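Local coordinates for cupin 2 conserved barrel domain protein (Planctomyces limnophilus, PDB 4H7L), which is of unknown function but carries a copper(II) ion in a cupin barrel, consistent with a metal-binding member of the cupin superfamily, at residues V47-Q53 and A110-V116. Residues are numbered along the deposited sequence.
Sequences VSVHYTQ and ATIINIV
Build Ser48-Gln53 and Ala110-Val116 as neighbouring antiparallel strands of the cupin barrel, their axes 4.6 Å apart at 160°. Ser48 pairs with Val116, His50 with Asn114 and Thr52 with Ile112 as hydrogen-bonded pairs, each closed by two N-to-O bonds of 2.8 to 3.0 Å; Val49-Ile115 and Tyr51-Ile113 alternate with them, and Gln53-Thr111 follows as the last non-hydrogen-bonded pair. Their side chains therefore separate onto two faces.

On the face of Val49, Tyr51, Ile113 and Ile115, Ile113, with both chi angles m, packs against its partner Tyr51 and diagonally against Val49: its CG2 lies 3.8 Å from Val49 CG1, and its CD1 meets the Tyr51 ring at the edge, 3.9 Å from CD1 of Tyr51. With chi1 t, that ring leans along the strand until Tyr51 CE1 is 3.4 Å from the methyl CG2 of Thr111. The second subunit packs on this face, its Ile69 against Val47 and Val49 and its Ile115 against Ile115.

The opposite face looks to the metal. Val116 CG2 lies over one face of the His50 ring, 4.1 Å from NE2, while Phe120 meets that ring edge-to-face. Beside His50, Asn114 (chi1 t) sends ND2 to hydrogen-bond OE1 of the copper ligand Glu68; a water 2.8 Å from Thr52 OG1 takes a weak 3.3 Å bond from Asn114 ND2.

The Val49/Ile113/Ile115 part of the first face is thus apolar and packs on the second subunit, ending in a polar patch where Gln53 OE1 and Thr111 OG1, which also hydrogen-bonds Asp74, are 2.8 Å apart; across the sheet Asn114, holding a copper ligand, belongs to the second shell of the metal site.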
ATOM      1  N   VAL B  47       2.454   8.508  -4.767  1.00 54.09           N
ATOM      2  CA  VAL B  47       1.212   7.901  -4.318  1.00 56.80           C
ATOM      3  C   VAL B  47       0.857   8.362  -2.912  1.00 57.19           C
ATOM      4  O   VAL B  47       1.730   8.739  -2.132  1.00 56.99           O
ATOM      5  CB  VAL B  47       1.318   6.367  -4.311  1.00 55.78           C
ATOM      6  CG1 VAL B  47       1.884   5.875  -5.624  1.00 57.65           C
ATOM      7  CG2 VAL B  47       2.191   5.894  -3.159  1.00 52.11           C
ATOM      8  N   SER B  48      -0.433   8.333  -2.598  1.00 53.64           N
ATOM      9  CA  SER B  48      -0.892   8.582  -1.244  1.00 49.73           C
ATOM     10  C   SER B  48      -1.125   7.233  -0.599  1.00 47.48           C
ATOM     11  O   SER B  48      -1.399   6.256  -1.290  1.00 47.66           O
ATOM     12  CB  SER B  48      -2.195   9.379  -1.246  1.00 51.27           C
ATOM     13  OG  SER B  48      -2.026  10.629  -1.882  1.00 63.13           O
ATOM     14  N   VAL B  49      -1.027   7.177   0.723  1.00 49.39           N
ATOM     15  CA  VAL B  49      -1.313   5.947   1.444  1.00 49.79           C
ATOM     16  C   VAL B  49      -2.253   6.224   2.610  1.00 50.69           C
ATOM     17  O   VAL B  49      -1.903   6.932   3.553  1.00 56.17           O
ATOM     18  CB  VAL B  49      -0.026   5.274   1.942  1.00 50.36           C
ATOM     19  CG1 VAL B  49      -0.356   4.036   2.759  1.00 51.20           C
ATOM     20  CG2 VAL B  49       0.852   4.906   0.761  1.00 51.15           C
ATOM     21  N   HIS B  50      -3.459   5.673   2.520  1.00 46.28           N
ATOM     22  CA  HIS B  50      -4.477   5.850   3.545  1.00 47.65           C
ATOM     23  C   HIS B  50      -4.597   4.589   4.388  1.00 50.97           C
ATOM     24  O   HIS B  50      -4.511   3.477   3.870  1.00 57.37           O
ATOM     25  CB  HIS B  50      -5.839   6.120   2.908  1.00 48.48           C
ATOM     26  CG  HIS B  50      -5.857   7.276   1.956  1.00 51.07           C
ATOM     27  ND1 HIS B  50      -4.779   8.111   1.766  1.00 58.73           N
ATOM     28  CD2 HIS B  50      -6.837   7.735   1.142  1.00 56.31           C
ATOM     29  CE1 HIS B  50      -5.092   9.035   0.873  1.00 61.40           C
ATOM     30  NE2 HIS B  50      -6.335   8.828   0.481  1.00 63.72           N
ATOM     31  N   TYR B  51      -4.799   4.769   5.687  1.00 48.27           N
ATOM     32  CA  TYR B  51      -5.177   3.675   6.567  1.00 50.56           C
ATOM     33  C   TYR B  51      -6.630   3.926   6.949  1.00 54.70           C
ATOM     34  O   TYR B  51      -6.933   4.837   7.718  1.00 55.42           O
ATOM     35  CB  TYR B  51      -4.263   3.637   7.788  1.00 50.47           C
ATOM     36  CG  TYR B  51      -4.669   2.651   8.859  1.00 50.01           C
ATOM     37  CD1 TYR B  51      -4.589   1.287   8.643  1.00 55.07           C
ATOM     38  CD2 TYR B  51      -5.101   3.091  10.096  1.00 56.32           C
ATOM     39  CE1 TYR B  51      -4.948   0.388   9.624  1.00 57.28           C
ATOM     40  CE2 TYR B  51      -5.459   2.202  11.085  1.00 61.33           C
ATOM     41  CZ  TYR B  51      -5.380   0.850  10.844  1.00 63.38           C
ATOM     42  OH  TYR B  51      -5.732  -0.046  11.826  1.00 67.52           O
ATOM     43  N   THR B  52      -7.527   3.123   6.392  1.00 49.97           N
ATOM     44  CA  THR B  52      -8.941   3.466   6.372  1.00 51.86           C
ATOM     45  C   THR B  52      -9.815   2.447   7.085  1.00 55.81           C
ATOM     46  O   THR B  52      -9.721   1.246   6.840  1.00 53.53           O
ATOM     47  CB  THR B  52      -9.444   3.605   4.922  1.00 56.17           C
ATOM     48  OG1 THR B  52      -8.734   4.660   4.263  1.00 57.22           O
ATOM     49  CG2 THR B  52     -10.932   3.905   4.892  1.00 59.11           C
ATOM     50  N   GLN B  53     -10.677   2.951   7.961  1.00 61.64           N
ATOM     51  CA  GLN B  53     -11.637   2.123   8.676  1.00 66.40           C
ATOM     52  C   GLN B  53     -13.001   2.197   8.003  1.00 66.16           C
ATOM     53  O   GLN B  53     -13.625   3.257   7.968  1.00 70.06           O
ATOM     54  CB  GLN B  53     -11.761   2.595  10.127  1.00 72.66           C
ATOM     55  CG  GLN B  53     -10.463   2.542  10.915  1.00 75.68           C
ATOM     56  CD  GLN B  53     -10.027   1.124  11.205  1.00 80.94           C
ATOM     57  OE1 GLN B  53     -10.643   0.167  10.734  1.00 82.92           O
ATOM     58  NE2 GLN B  53      -8.966   0.977  11.989  1.00 81.28           N
ATOM     59  N   ALA B 110     -14.494  -3.310   7.714  1.00 64.44           N
ATOM     60  CA  ALA B 110     -13.169  -3.715   7.259  1.00 61.72           C
ATOM     61  C   ALA B 110     -12.119  -2.650   7.568  1.00 59.58           C
ATOM     62  O   ALA B 110     -12.442  -1.485   7.791  1.00 61.21           O
ATOM     63  CB  ALA B 110     -13.195  -3.998   5.764  1.00 61.85           C
ATOM     64  N   THR B 111     -10.858  -3.069   7.587  1.00 57.49           N
ATOM     65  CA  THR B 111      -9.733  -2.154   7.709  1.00 57.14           C
ATOM     66  C   THR B 111      -8.814  -2.359   6.510  1.00 55.36           C
ATOM     67  O   THR B 111      -8.419  -3.485   6.212  1.00 55.38           O
ATOM     68  CB  THR B 111      -8.930  -2.406   8.994  1.00 62.00           C
ATOM     69  OG1 THR B 111      -9.810  -2.386  10.126  1.00 66.50           O
ATOM     70  CG2 THR B 111      -7.850  -1.346   9.164  1.00 62.41           C
ATOM     71  N   ILE B 112      -8.469  -1.279   5.821  1.00 47.06           N
ATOM     72  CA  ILE B 112      -7.663  -1.404   4.620  1.00 47.04           C
ATOM     73  C   ILE B 112      -6.541  -0.380   4.544  1.00 45.62           C
ATOM     74  O   ILE B 112      -6.576   0.655   5.208  1.00 45.05           O
ATOM     75  CB  ILE B 112      -8.524  -1.260   3.354  1.00 47.38           C
ATOM     76  CG1 ILE B 112      -9.094   0.155   3.249  1.00 51.97           C
ATOM     77  CG2 ILE B 112      -9.651  -2.279   3.362  1.00 49.05           C
ATOM     78  CD1 ILE B 112      -9.304   0.610   1.827  1.00 60.69           C
ATOM     79  N   ILE B 113      -5.530  -0.706   3.746  1.00 44.52           N
ATOM     80  CA  ILE B 113      -4.562   0.270   3.283  1.00 41.94           C
ATOM     81  C   ILE B 113      -4.972   0.652   1.873  1.00 41.61           C
ATOM     82  O   ILE B 113      -4.946  -0.182   0.976  1.00 48.37           O
ATOM     83  CB  ILE B 113      -3.141  -0.309   3.200  1.00 40.44           C
ATOM     84  CG1 ILE B 113      -2.661  -0.804   4.566  1.00 43.72           C
ATOM     85  CG2 ILE B 113      -2.183   0.736   2.642  1.00 45.07           C
ATOM     86  CD1 ILE B 113      -2.399   0.290   5.556  1.00 54.55           C
ATOM     87  N   ASN B 114      -5.354   1.903   1.670  1.00 46.91           N
ATOM     88  CA  ASN B 114      -5.707   2.357   0.336  1.00 42.16           C
ATOM     89  C   ASN B 114      -4.549   3.118  -0.292  1.00 42.02           C
ATOM     90  O   ASN B 114      -4.157   4.182   0.183  1.00 45.98           O
ATOM     91  CB  ASN B 114      -6.963   3.227   0.374  1.00 46.03           C
ATOM     92  CG  ASN B 114      -7.402   3.667  -1.003  1.00 53.41           C
ATOM     93  OD1 ASN B 114      -6.896   3.172  -2.015  1.00 54.94           O
ATOM     94  ND2 ASN B 114      -8.351   4.599  -1.055  1.00 52.06           N
ATOM     95  N   ILE B 115      -3.998   2.556  -1.359  1.00 41.62           N
ATOM     96  CA  ILE B 115      -2.886   3.169  -2.072  1.00 39.16           C
ATOM     97  C   ILE B 115      -3.419   3.863  -3.317  1.00 44.10           C
ATOM     98  O   ILE B 115      -3.992   3.221  -4.194  1.00 45.94           O
ATOM     99  CB  ILE B 115      -1.847   2.109  -2.466  1.00 39.13           C
ATOM    100  CG1 ILE B 115      -1.312   1.412  -1.214  1.00 43.35           C
ATOM    101  CG2 ILE B 115      -0.702   2.741  -3.233  1.00 37.82           C
ATOM    102  CD1 ILE B 115      -0.787   0.017  -1.468  1.00 48.32           C
ATOM    103  N   VAL B 116      -3.233   5.177  -3.387  1.00 44.32           N
ATOM    104  CA  VAL B 116      -3.829   5.982  -4.449  1.00 40.12           C
ATOM    105  C   VAL B 116      -2.770   6.643  -5.327  1.00 39.72           C
ATOM    106  O   VAL B 116      -1.827   7.251  -4.818  1.00 47.95           O
ATOM    107  CB  VAL B 116      -4.711   7.091  -3.853  1.00 38.50           C
ATOM    108  CG1 VAL B 116      -5.405   7.875  -4.958  1.00 39.87           C
ATOM    109  CG2 VAL B 116      -5.727   6.505  -2.885  1.00 43.99           C
TER
HETATM  110  O   HOH W   1      -9.453   5.833   1.817  1.00 43.13           O